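Local coordinates for maltose-binding protein MalE1 (Thermotoga maritima, PDB 6DTU) that binds maltotetraose and probably delivers maltose-type sugars to a membrane transporter as a periplasmic solute-binding protein, at residues 210-222 and 227-241. Residues are numbered along the deposited sequence; the frame is centred on the assembly and turned at random.
Sequences NYQIMDSMFREGQ and INGPWAIKAYKDAGI. With GLC (alpha-D-glucopyranose), chain C; GLC (alpha-D-glucopyranose), chain B.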
loop_
_atom_site.group_PDB
_atom_site.type_symbol
_atom_site.label_atom_id
_atom_site.label_comp_id
_atom_site.label_asym_id
_atom_site.label_seq_id
_atom_site.Cartn_x
_atom_site.Cartn_y
_atom_site.Cartn_z
ATOM N N ASN A 210 2.464 -14.202 7.110
ATOM C CA ASN A 210 3.036 -13.149 6.275
ATOM C C ASN A 210 2.066 -12.825 5.138
ATOM O O ASN A 210 0.943 -13.346 5.067
ATOM C CB ASN A 210 4.444 -13.492 5.756
ATOM C CG ASN A 210 4.466 -14.710 4.856
ATOM O OD1 ASN A 210 3.435 -15.145 4.350
ATOM N ND2 ASN A 210 5.666 -15.216 4.576
ATOM N N TYR A 211 2.509 -11.965 4.222
ATOM C CA TYR A 211 1.619 -11.559 3.142
ATOM C C TYR A 211 1.217 -12.749 2.275
ATOM O O TYR A 211 0.038 -12.924 1.945
ATOM C CB TYR A 211 2.255 -10.435 2.302
ATOM C CG TYR A 211 1.246 -9.943 1.286
ATOM C CD1 TYR A 211 0.307 -8.975 1.626
ATOM C CD2 TYR A 211 1.160 -10.517 0.034
ATOM C CE1 TYR A 211 -0.677 -8.561 0.722
ATOM C CE2 TYR A 211 0.159 -10.139 -0.858
ATOM C CZ TYR A 211 -0.751 -9.166 -0.492
ATOM O OH TYR A 211 -1.721 -8.797 -1.378
ATOM N N GLN A 212 2.196 -13.541 1.839
ATOM C CA GLN A 212 1.915 -14.651 0.933
ATOM C C GLN A 212 0.937 -15.652 1.542
ATOM O O GLN A 212 0.035 -16.139 0.853
ATOM C CB GLN A 212 3.225 -15.316 0.517
ATOM C CG GLN A 212 3.158 -16.281 -0.655
ATOM C CD GLN A 212 2.591 -17.612 -0.252
ATOM O OE1 GLN A 212 2.852 -18.115 0.847
ATOM N NE2 GLN A 212 1.809 -18.198 -1.140
ATOM N N ILE A 213 1.111 -15.989 2.827
ATOM C CA ILE A 213 0.179 -16.910 3.476
ATOM C C ILE A 213 -1.222 -16.306 3.508
ATOM O O ILE A 213 -2.210 -16.965 3.176
ATOM C CB ILE A 213 0.671 -17.290 4.886
ATOM C CG1 ILE A 213 1.924 -18.183 4.795
ATOM C CG2 ILE A 213 -0.470 -17.949 5.681
ATOM C CD1 ILE A 213 2.733 -18.281 6.104
ATOM N N MET A 214 -1.327 -15.031 3.893
ATOM C CA MET A 214 -2.640 -14.398 3.947
ATOM C C MET A 214 -3.308 -14.398 2.579
ATOM O O MET A 214 -4.473 -14.801 2.429
ATOM C CB MET A 214 -2.475 -12.958 4.430
ATOM C CG MET A 214 -3.736 -12.138 4.157
ATOM S SD MET A 214 -3.666 -10.428 4.682
ATOM C CE MET A 214 -2.282 -9.791 3.705
ATOM N N ASP A 215 -2.579 -13.937 1.570
ATOM C CA ASP A 215 -3.137 -13.749 0.243
ATOM C C ASP A 215 -3.524 -15.086 -0.381
ATOM O O ASP A 215 -4.635 -15.234 -0.904
ATOM C CB ASP A 215 -2.064 -13.050 -0.590
ATOM C CG ASP A 215 -2.602 -12.425 -1.872
ATOM O OD1 ASP A 215 -3.719 -11.885 -1.874
ATOM O OD2 ASP A 215 -1.866 -12.431 -2.864
ATOM N N SER A 216 -2.618 -16.066 -0.325
ATOM C CA SER A 216 -2.860 -17.363 -0.943
ATOM C C SER A 216 -3.974 -18.137 -0.246
ATOM O O SER A 216 -4.830 -18.719 -0.905
ATOM C CB SER A 216 -1.579 -18.192 -1.003
ATOM O OG SER A 216 -1.105 -18.492 0.283
ATOM N N MET A 217 -3.968 -18.188 1.088
ATOM C CA MET A 217 -5.055 -18.899 1.755
ATOM C C MET A 217 -6.406 -18.256 1.462
ATOM O O MET A 217 -7.398 -18.953 1.221
ATOM C CB MET A 217 -4.792 -19.035 3.254
ATOM C CG MET A 217 -3.547 -19.840 3.564
ATOM S SD MET A 217 -3.405 -20.253 5.300
ATOM C CE MET A 217 -4.803 -21.363 5.497
ATOM N N PHE A 218 -6.470 -16.924 1.442
ATOM C CA PHE A 218 -7.757 -16.312 1.151
ATOM C C PHE A 218 -8.187 -16.591 -0.279
ATOM O O PHE A 218 -9.331 -16.988 -0.519
ATOM C CB PHE A 218 -7.756 -14.811 1.423
ATOM C CG PHE A 218 -9.136 -14.222 1.417
ATOM C CD1 PHE A 218 -9.923 -14.248 2.552
ATOM C CD2 PHE A 218 -9.661 -13.685 0.251
ATOM C CE1 PHE A 218 -11.219 -13.726 2.543
ATOM C CE2 PHE A 218 -10.946 -13.158 0.229
ATOM C CZ PHE A 218 -11.723 -13.184 1.385
ATOM N N ARG A 219 -7.268 -16.466 -1.231
ATOM C CA ARG A 219 -7.620 -16.698 -2.624
ATOM C C ARG A 219 -8.070 -18.135 -2.845
ATOM O O ARG A 219 -8.945 -18.388 -3.681
ATOM C CB ARG A 219 -6.407 -16.379 -3.486
ATOM C CG ARG A 219 -6.643 -16.465 -4.982
ATOM C CD ARG A 219 -5.341 -16.238 -5.733
ATOM N NE ARG A 219 -4.431 -17.347 -5.496
ATOM C CZ ARG A 219 -3.224 -17.263 -4.937
ATOM N NH1 ARG A 219 -2.716 -16.098 -4.561
ATOM N NH2 ARG A 219 -2.516 -18.372 -4.766
ATOM N N GLU A 220 -7.501 -19.082 -2.104
ATOM C CA GLU A 220 -7.813 -20.493 -2.277
ATOM C C GLU A 220 -8.980 -20.972 -1.422
ATOM O O GLU A 220 -9.237 -22.180 -1.360
ATOM C CB GLU A 220 -6.568 -21.363 -2.093
ATOM C CG GLU A 220 -5.425 -20.976 -3.028
ATOM C CD GLU A 220 -4.174 -21.774 -2.778
ATOM O OE1 GLU A 220 -4.082 -22.430 -1.719
ATOM O OE2 GLU A 220 -3.274 -21.739 -3.646
ATOM N N GLY A 221 -9.710 -20.060 -0.799
ATOM C CA GLY A 221 -10.889 -20.424 -0.035
ATOM C C GLY A 221 -10.621 -21.000 1.330
ATOM O O GLY A 221 -11.511 -21.638 1.914
ATOM N N GLN A 222 -9.425 -20.769 1.871
ATOM C CA GLN A 222 -8.993 -21.358 3.128
ATOM C C GLN A 222 -8.877 -20.335 4.252
ATOM O O GLN A 222 -8.230 -20.621 5.260
ATOM C CB GLN A 222 -7.681 -22.121 2.956
ATOM C CG GLN A 222 -7.731 -23.223 1.907
ATOM C CD GLN A 222 -6.369 -23.835 1.668
ATOM O OE1 GLN A 222 -5.423 -23.143 1.290
ATOM N NE2 GLN A 222 -6.255 -25.132 1.904
ATOM N N ILE A 227 -6.925 -8.897 6.674
ATOM C CA ILE A 227 -6.735 -7.458 6.534
ATOM C C ILE A 227 -5.760 -7.226 5.392
ATOM O O ILE A 227 -4.566 -7.519 5.508
ATOM C CB ILE A 227 -6.271 -6.788 7.832
ATOM C CG1 ILE A 227 -7.381 -6.895 8.878
ATOM C CG2 ILE A 227 -5.996 -5.316 7.557
ATOM C CD1 ILE A 227 -7.007 -6.312 10.244
ATOM N N ASN A 228 -6.277 -6.700 4.281
ATOM C CA ASN A 228 -5.498 -6.543 3.060
ATOM C C ASN A 228 -6.141 -5.440 2.228
ATOM O O ASN A 228 -7.213 -4.935 2.558
ATOM C CB ASN A 228 -5.462 -7.857 2.275
ATOM C CG ASN A 228 -4.296 -7.938 1.306
ATOM O OD1 ASN A 228 -3.480 -7.027 1.199
ATOM N ND2 ASN A 228 -4.207 -9.053 0.603
ATOM N N GLY A 229 -5.476 -5.082 1.129
ATOM C CA GLY A 229 -5.871 -3.944 0.335
ATOM C C GLY A 229 -6.537 -4.287 -0.978
ATOM O O GLY A 229 -6.642 -5.446 -1.383
ATOM N N PRO A 230 -6.963 -3.251 -1.701
ATOM C CA PRO A 230 -7.762 -3.468 -2.912
ATOM C C PRO A 230 -6.978 -4.080 -4.060
ATOM O O PRO A 230 -7.587 -4.596 -5.003
ATOM C CB PRO A 230 -8.294 -2.059 -3.236
ATOM C CG PRO A 230 -7.231 -1.134 -2.657
ATOM C CD PRO A 230 -6.760 -1.829 -1.392
ATOM N N TRP A 231 -5.649 -4.008 -4.016
ATOM C CA TRP A 231 -4.809 -4.695 -4.985
ATOM C C TRP A 231 -5.022 -6.198 -4.980
ATOM O O TRP A 231 -4.620 -6.863 -5.932
ATOM C CB TRP A 231 -3.333 -4.423 -4.662
ATOM C CG TRP A 231 -2.944 -4.749 -3.238
ATOM C CD1 TRP A 231 -2.620 -5.977 -2.740
ATOM C CD2 TRP A 231 -2.857 -3.835 -2.132
ATOM N NE1 TRP A 231 -2.330 -5.886 -1.406
ATOM C CE2 TRP A 231 -2.478 -4.583 -1.000
ATOM C CE3 TRP A 231 -3.087 -2.462 -1.985
ATOM C CZ2 TRP A 231 -2.298 -4.004 0.267
ATOM C CZ3 TRP A 231 -2.902 -1.888 -0.734
ATOM C CH2 TRP A 231 -2.532 -2.664 0.380
ATOM N N ALA A 232 -5.619 -6.759 -3.932
ATOM C CA ALA A 232 -5.746 -8.205 -3.821
ATOM C C ALA A 232 -7.063 -8.755 -4.356
ATOM O O ALA A 232 -7.166 -9.971 -4.554
ATOM C CB ALA A 232 -5.558 -8.624 -2.361
ATOM N N ILE A 233 -8.031 -7.888 -4.653
ATOM C CA ILE A 233 -9.418 -8.279 -4.849
ATOM C C ILE A 233 -9.646 -8.968 -6.187
ATOM O O ILE A 233 -10.416 -9.934 -6.275
ATOM C CB ILE A 233 -10.289 -7.029 -4.691
ATOM C CG1 ILE A 233 -10.386 -6.649 -3.214
ATOM C CG2 ILE A 233 -11.626 -7.195 -5.405
ATOM C CD1 ILE A 233 -10.961 -7.700 -2.372
ATOM N N LYS A 234 -9.033 -8.467 -7.263
ATOM C CA LYS A 234 -9.282 -9.064 -8.572
ATOM C C LYS A 234 -8.893 -10.530 -8.585
ATOM O O LYS A 234 -9.623 -11.372 -9.110
ATOM C CB LYS A 234 -8.527 -8.318 -9.669
ATOM C CG LYS A 234 -8.870 -8.857 -11.054
ATOM C CD LYS A 234 -8.183 -8.090 -12.163
ATOM C CE LYS A 234 -8.790 -8.413 -13.529
ATOM N NZ LYS A 234 -8.779 -9.869 -13.851
ATOM N N ALA A 235 -7.765 -10.867 -7.962
ATOM C CA ALA A 235 -7.362 -12.271 -7.920
ATOM C C ALA A 235 -8.358 -13.103 -7.124
ATOM O O ALA A 235 -8.644 -14.257 -7.480
ATOM C CB ALA A 235 -5.948 -12.392 -7.341
ATOM N N TYR A 236 -8.920 -12.542 -6.051
ATOM C CA TYR A 236 -9.906 -13.297 -5.281
ATOM C C TYR A 236 -11.182 -13.504 -6.087
ATOM O O TYR A 236 -11.789 -14.584 -6.052
ATOM C CB TYR A 236 -10.217 -12.600 -3.949
ATOM C CG TYR A 236 -9.050 -12.331 -3.037
ATOM C CD1 TYR A 236 -7.881 -13.094 -3.086
ATOM C CD2 TYR A 236 -9.118 -11.297 -2.122
ATOM C CE1 TYR A 236 -6.814 -12.816 -2.233
ATOM C CE2 TYR A 236 -8.063 -11.017 -1.257
ATOM C CZ TYR A 236 -6.917 -11.783 -1.325
ATOM O OH TYR A 236 -5.861 -11.478 -0.483
ATOM N N LYS A 237 -11.591 -12.484 -6.829
ATOM C CA LYS A 237 -12.796 -12.586 -7.638
ATOM C C LYS A 237 -12.611 -13.611 -8.752
ATOM O O LYS A 237 -13.469 -14.481 -8.955
ATOM C CB LYS A 237 -13.108 -11.191 -8.195
ATOM C CG LYS A 237 -14.431 -11.054 -8.936
ATOM C CD LYS A 237 -14.473 -9.702 -9.626
ATOM C CE LYS A 237 -15.581 -8.827 -9.081
ATOM N NZ LYS A 237 -16.922 -9.296 -9.540
ATOM N N ASP A 238 -11.462 -13.585 -9.432
ATOM C CA ASP A 238 -11.219 -14.550 -10.500
ATOM C C ASP A 238 -11.139 -15.975 -9.969
ATOM O O ASP A 238 -11.447 -16.934 -10.689
ATOM C CB ASP A 238 -9.947 -14.173 -11.259
ATOM C CG ASP A 238 -10.081 -12.866 -12.034
ATOM O OD1 ASP A 238 -11.224 -12.380 -12.235
ATOM O OD2 ASP A 238 -9.035 -12.307 -12.445
ATOM N N ALA A 239 -10.731 -16.139 -8.719
ATOM C CA ALA A 239 -10.678 -17.447 -8.073
ATOM C C ALA A 239 -12.035 -17.917 -7.585
ATOM O O ALA A 239 -12.124 -19.007 -7.001
ATOM C CB ALA A 239 -9.736 -17.395 -6.870
ATOM N N GLY A 240 -13.069 -17.097 -7.725
ATOM C CA GLY A 240 -14.411 -17.494 -7.352
ATOM C C GLY A 240 -14.786 -17.270 -5.905
ATOM O O GLY A 240 -15.779 -17.856 -5.446
ATOM N N ILE A 241 -14.041 -16.441 -5.171
ATOM C CA ILE A 241 -14.369 -16.166 -3.773
ATOM C C ILE A 241 -15.519 -15.174 -3.714
ATOM O O ILE A 241 -15.483 -14.125 -4.369
ATOM C CB ILE A 241 -13.139 -15.615 -3.024
ATOM C CG1 ILE A 241 -11.972 -16.585 -3.135
ATOM C CG2 ILE A 241 -13.478 -15.325 -1.548
ATOM C CD1 ILE A 241 -12.253 -17.926 -2.479
HETATM C C1 GLC C . 1.204 -5.821 -5.030
HETATM C C2 GLC C . 0.617 -4.466 -5.064
HETATM C C3 GLC C . 1.236 -3.570 -4.071
HETATM C C4 GLC C . 1.128 -4.132 -2.696
HETATM C C5 GLC C . 1.843 -5.507 -2.622
HETATM C C6 GLC C . 1.625 -6.199 -1.426
HETATM O O1 GLC C . 2.536 -5.773 -5.428
HETATM O O2 GLC C . 0.816 -3.951 -6.420
HETATM O O3 GLC C . 0.528 -2.281 -4.169
HETATM O O4 GLC C . 1.753 -3.228 -1.745
HETATM O O5 GLC C . 1.152 -6.372 -3.689
HETATM O O6 GLC C . 2.445 -7.372 -1.418
HETATM C C1 GLC B . 0.878 -2.877 -0.715
HETATM C C2 GLC B . 0.820 -1.396 -0.617
HETATM C C3 GLC B . 2.149 -0.828 -0.405
HETATM C C4 GLC B . 2.794 -1.389 0.846
HETATM C C5 GLC B . 2.844 -2.946 0.819
HETATM C C6 GLC B . 3.210 -3.513 2.085
HETATM O O2 GLC B . 0.340 -0.903 -1.902
HETATM O O3 GLC B . 2.060 0.630 -0.195
HETATM O O4 GLC B . 4.192 -0.942 0.929
HETATM O O5 GLC B . 1.422 -3.413 0.535
HETATM O O6 GLC B . 3.533 -4.880 1.889
HETATM O O HOH W 1 -4.569 -11.225 -4.515
HETATM O O HOH W 2 -10.528 -20.319 -4.821
#
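Y211 meets N228 and W231 through its hydroxyl. N228 ND2 donates to Y211 OH at 3.2 Å, nearly straight and in the amide plane. W231 NE1 gives the same oxygen a weak, bent bond. CG of Y211 lies anti to the backbone N (chi1 -174°), which carries the ring toward the sugar: O6 of the chain C glucose sits over the ring centre. W231 lays one face along two glucoses, its CZ2 3.5 Å from C1 of the chain B sugar; G229 CA lies near the rim of the opposite face. M214 bends at chi3, with SD 3.2 Å from I227 O and CE against N228 CG. D215 OD1 accepts from Y236 OH at 2.6 Å on its anti lone pair, and a water links it to A232 O. F218 turns its edge onto the face of Y236, CD2 over the ring centre, with planes 58° apart; A232 O lies over the other face. I241 CG2 packs against F218 CE2 at 3.8 Å. R219 lays CB at the edge of the Y236 ring, and its CG meets A239 CB. Helices 211-219 and 233-238 thus pack side by side at 29°. One amide nitrogen, N228 ND2, donates to two tyrosine hydroxyls, Y211 OH and Y236 OH. This ties Y211 and W231 of the maltotetraose pocket to the D215–Y236 bond behind them, and should help fix the Y211 ring against O6.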